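Local structure of invasin (1P9H) at the interface of chains A and B. The protein binds collagen through its head domain as a homotrimeric outer-membrane adhesin of Yersinia enterocolitica, promoting attachment to and invasion of host cells. Sequence-based numbering; all coordinates share one arbitrary frame. Chains: chain A/B, Invasin.

Contact 1: the interface of chains A and B. Residues chain A 180-182, 196; chain B 185-188, 192-193.
A:Gln180 reaches across to chain B with its chain extended beyond CG, and its amide nitrogen NE2 donates to two acceptors. The carbonyl oxygen O of B:Ala186 takes one N-H at 2.9 Å from NE2, with the donor in the carbonyl plane. The hydroxyl OG1 of B:Thr188 takes the other bond, 3.2 Å from NE2, the two side chains crossing at about a right angle. B:Thr188 OG1 lies between its own backbone N and carbonyl carbon (chi1 49°), where it donates to the carboxylate oxygen OD2 of B:Asp192, 3.1 Å away, while accepting from the glutamine. B:Asp192 OD2 also accepts from B:Thr188 N, on its anti lone pair, a two-bond grip that probably sets the rotation of the hydroxyl.

The tighter packing lies around A:Leu181, whose CB stands 3.6 Å from B:Ala193 CB, while its backbone O accepts from B:Ala193 N. A:Val196, first residue of helix 196-204, rests CG2 against the backbone of B:Gly187 and donates from its N to B:Asp192 O at 2.9 Å. Between these direct contacts the join is mediated: water 1 bridges A:Leu181 N, 3.0 Å away, to the carbonyl oxygens of B:Ala185 and B:Ala193.

Together these bonds tie strand 180-182 and the start of helix 196-204, which probably begins the coiled-coil stalk, to the neighbour's connecting segment, and so probably help hold the homotrimer together.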
# COMPACT_ATOMS: atom_id res chain seq x y z
N GLN A 180 -14.95 8.27 -16.88
CA GLN A 180 -14.59 9.61 -17.32
C GLN A 180 -13.42 10.05 -16.45
O GLN A 180 -13.32 9.64 -15.29
CB GLN A 180 -15.74 10.59 -17.11
CG GLN A 180 -16.92 10.42 -18.04
CD GLN A 180 -18.00 11.44 -17.78
OE1 GLN A 180 -18.62 11.45 -16.71
NE2 GLN A 180 -18.22 12.33 -18.75
N LEU A 181 -12.54 10.87 -17.01
CA LEU A 181 -11.40 11.39 -16.27
C LEU A 181 -11.70 12.86 -16.02
O LEU A 181 -11.91 13.63 -16.95
CB LEU A 181 -10.12 11.25 -17.10
CG LEU A 181 -8.84 11.82 -16.48
CD1 LEU A 181 -8.57 11.14 -15.14
CD2 LEU A 181 -7.67 11.61 -17.43
N THR A 182 -11.71 13.25 -14.74
CA THR A 182 -12.04 14.62 -14.37
C THR A 182 -10.95 15.45 -13.71
O THR A 182 -9.94 14.93 -13.23
CB THR A 182 -13.25 14.62 -13.44
OG1 THR A 182 -12.86 14.08 -12.17
CG2 THR A 182 -14.36 13.76 -14.01
N VAL A 196 -12.09 18.77 -22.53
CA VAL A 196 -13.21 19.21 -23.36
C VAL A 196 -13.13 20.68 -23.79
O VAL A 196 -13.32 20.99 -24.96
CB VAL A 196 -14.55 18.95 -22.63
CG1 VAL A 196 -15.70 19.58 -23.40
CG2 VAL A 196 -14.77 17.44 -22.50
N ALA B 185 -14.29 7.14 -20.90
CA ALA B 185 -15.61 7.53 -21.37
C ALA B 185 -15.50 8.99 -21.80
O ALA B 185 -14.74 9.76 -21.22
CB ALA B 185 -16.64 7.39 -20.25
N ALA B 186 -16.27 9.38 -22.82
CA ALA B 186 -16.23 10.74 -23.32
C ALA B 186 -16.46 11.78 -22.23
O ALA B 186 -17.33 11.61 -21.37
CB ALA B 186 -17.27 10.92 -24.43
N GLY B 187 -15.68 12.85 -22.27
CA GLY B 187 -15.82 13.91 -21.29
C GLY B 187 -17.04 14.76 -21.55
O GLY B 187 -17.50 14.87 -22.69
N THR B 188 -17.58 15.36 -20.49
CA THR B 188 -18.76 16.21 -20.61
C THR B 188 -18.47 17.62 -20.09
O THR B 188 -18.80 18.61 -20.75
CB THR B 188 -19.96 15.61 -19.86
OG1 THR B 188 -19.57 15.22 -18.53
CG2 THR B 188 -20.49 14.39 -20.60
N ASP B 192 -12.96 17.74 -18.30
CA ASP B 192 -12.99 16.29 -18.42
C ASP B 192 -12.08 15.92 -19.59
O ASP B 192 -11.90 16.72 -20.52
CB ASP B 192 -14.40 15.77 -18.75
CG ASP B 192 -15.35 15.81 -17.57
OD1 ASP B 192 -14.93 16.15 -16.44
OD2 ASP B 192 -16.54 15.48 -17.77
N ALA B 193 -11.52 14.72 -19.56
CA ALA B 193 -10.64 14.27 -20.64
C ALA B 193 -11.47 13.93 -21.87
O ALA B 193 -12.65 13.60 -21.76
CB ALA B 193 -9.84 13.04 -20.19
O HOH W 1 -13.70 11.88 -19.63

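Contact 2: the interface of chains A and B. Residues chain A 172-174, 177-179; chain B 182-185.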
# COMPACT_ATOMS: atom_id res chain seq x y z
N ILE A 172 -8.32 2.58 -17.22
CA ILE A 172 -9.15 3.04 -16.12
C ILE A 172 -10.54 2.42 -16.22
O ILE A 172 -11.51 2.96 -15.70
CB ILE A 172 -9.27 4.59 -16.08
CG1 ILE A 172 -9.81 5.14 -17.40
CG2 ILE A 172 -7.91 5.20 -15.77
CD1 ILE A 172 -10.08 6.64 -17.37
N GLY A 173 -10.63 1.27 -16.89
CA GLY A 173 -11.91 0.59 -17.03
C GLY A 173 -11.78 -0.84 -17.51
O GLY A 173 -10.70 -1.42 -17.49
N HIS A 174 -12.89 -1.41 -17.95
CA HIS A 174 -12.88 -2.78 -18.44
C HIS A 174 -13.96 -3.01 -19.50
O HIS A 174 -14.57 -2.06 -19.97
CB HIS A 174 -13.05 -3.77 -17.28
CG HIS A 174 -14.23 -3.50 -16.41
ND1 HIS A 174 -14.15 -2.74 -15.26
CD2 HIS A 174 -15.52 -3.90 -16.50
CE1 HIS A 174 -15.34 -2.69 -14.68
NE2 HIS A 174 -16.19 -3.38 -15.42
N LEU A 177 -17.22 -1.29 -18.56
CA LEU A 177 -17.17 0.01 -17.91
C LEU A 177 -16.05 0.92 -18.37
O LEU A 177 -14.87 0.57 -18.30
CB LEU A 177 -17.05 -0.16 -16.38
CG LEU A 177 -16.95 1.15 -15.59
CD1 LEU A 177 -18.24 1.95 -15.75
CD2 LEU A 177 -16.70 0.85 -14.12
N ASN A 178 -16.43 2.09 -18.87
CA ASN A 178 -15.48 3.11 -19.27
C ASN A 178 -15.70 4.22 -18.27
O ASN A 178 -16.84 4.54 -17.93
CB ASN A 178 -15.77 3.63 -20.68
CG ASN A 178 -15.56 2.58 -21.75
OD1 ASN A 178 -14.59 1.82 -21.71
ND2 ASN A 178 -16.48 2.53 -22.71
N ARG A 179 -14.62 4.80 -17.77
CA ARG A 179 -14.73 5.86 -16.79
C ARG A 179 -14.31 7.21 -17.36
O ARG A 179 -13.43 7.29 -18.21
CB ARG A 179 -13.85 5.56 -15.57
CG ARG A 179 -14.25 4.33 -14.76
CD ARG A 179 -13.41 4.28 -13.49
NE ARG A 179 -13.82 3.24 -12.55
CZ ARG A 179 -13.45 1.96 -12.61
NH1 ARG A 179 -12.66 1.54 -13.59
NH2 ARG A 179 -13.86 1.11 -11.68
N THR B 182 -6.49 4.04 -21.72
CA THR B 182 -7.66 3.34 -22.26
C THR B 182 -8.89 3.24 -21.38
O THR B 182 -8.84 3.45 -20.17
CB THR B 182 -7.26 1.92 -22.66
OG1 THR B 182 -7.01 1.15 -21.48
CG2 THR B 182 -5.99 1.95 -23.50
N HIS B 183 -10.01 2.88 -22.02
CA HIS B 183 -11.30 2.73 -21.36
C HIS B 183 -11.78 4.04 -20.77
O HIS B 183 -12.33 4.09 -19.66
CB HIS B 183 -11.21 1.64 -20.28
CG HIS B 183 -10.80 0.30 -20.81
ND1 HIS B 183 -11.70 -0.62 -21.29
CD2 HIS B 183 -9.57 -0.25 -20.97
CE1 HIS B 183 -11.04 -1.69 -21.72
NE2 HIS B 183 -9.75 -1.49 -21.54
N LEU B 184 -11.57 5.11 -21.53
CA LEU B 184 -11.97 6.46 -21.14
C LEU B 184 -13.32 6.81 -21.75
O LEU B 184 -13.48 6.78 -22.97
CB LEU B 184 -10.93 7.47 -21.62
CG LEU B 184 -11.25 8.95 -21.42
CD1 LEU B 184 -11.20 9.29 -19.94
CD2 LEU B 184 -10.26 9.81 -22.20
N ALA B 185 -14.29 7.14 -20.90
CA ALA B 185 -15.61 7.53 -21.37
C ALA B 185 -15.50 8.99 -21.80
O ALA B 185 -14.74 9.76 -21.22
CB ALA B 185 -16.64 7.39 -20.25
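A:Arg179 and B:Leu184 form a parallel beta bridge, in which A:Arg179 N donates to B:His183 O at 3.1 Å and A:Arg179 O accepts from B:Ala185 N at 2.8 Å, while a further backbone bond runs from A:Ile172 N to B:Thr182 O.

Among the side chains, B:His183 buries much surface against chain A. With CG anti to its own carbonyl carbon (chi1 -59°), the imidazole is carried over the A:Gly173-A:His174 backbone, with A:Gly173 O 3.7 Å above one face and offset toward the rim. B:His183 CB comes within 3.5 Å of A:Gly173 CA, an approach made at a residue that carries no side chain. A:Asn178 comes in beside the histidine, roughly at right angles to the direction of A:Gly173. The two side chains also cross at about a right angle, the amide plane turned 38° from the ring, and A:Asn178 OD1 rests 3.4 Å from B:His183 CA. The histidine thus touches both stretches of chain A, A:Gly173 and A:His174 on the one hand and A:Asn178 on the other.

A:Ile172 and B:Leu184 lie side by side and point the same way, touching at their methyl tips, CD1 to CD1, at 3.9 Å. A:Arg179 runs extended towards the other stretch of its own chain, where NH1 donates to A:Ile172 O at 2.8 Å, with the oxygen in the guanidinium plane but the donor well above the carbonyl plane. A:Leu177 CD2 covers the centre of one guanidinium face, so packing and bond together probably limit the rotation of the guanidinium.

The site lies at the stalk end of the left-handed parallel beta-roll, where the turn after strand 169-171 and the residues leading into strand 180-182 receive the segment by which chain B leaves its own last strand.

Contacts 1 and 2 have C-alpha centres about 10 Å apart and share B:Ala185, so they form one continuous seam. The chain B segment that leaves strand 180-182 lies against chain A in contact 2 and runs on into contact 1. On chain A the path is likewise continuous, from A:Arg179 in contact 2 to A:Gln180 in contact 1. Because each subunit of the homotrimer can present both surfaces, the same pairing can repeat around the trimer. The pair may exemplify a wider principle, that such trimers are often tied by backbone bonds through connecting segments laid against a neighbour, here near the start of the stalk.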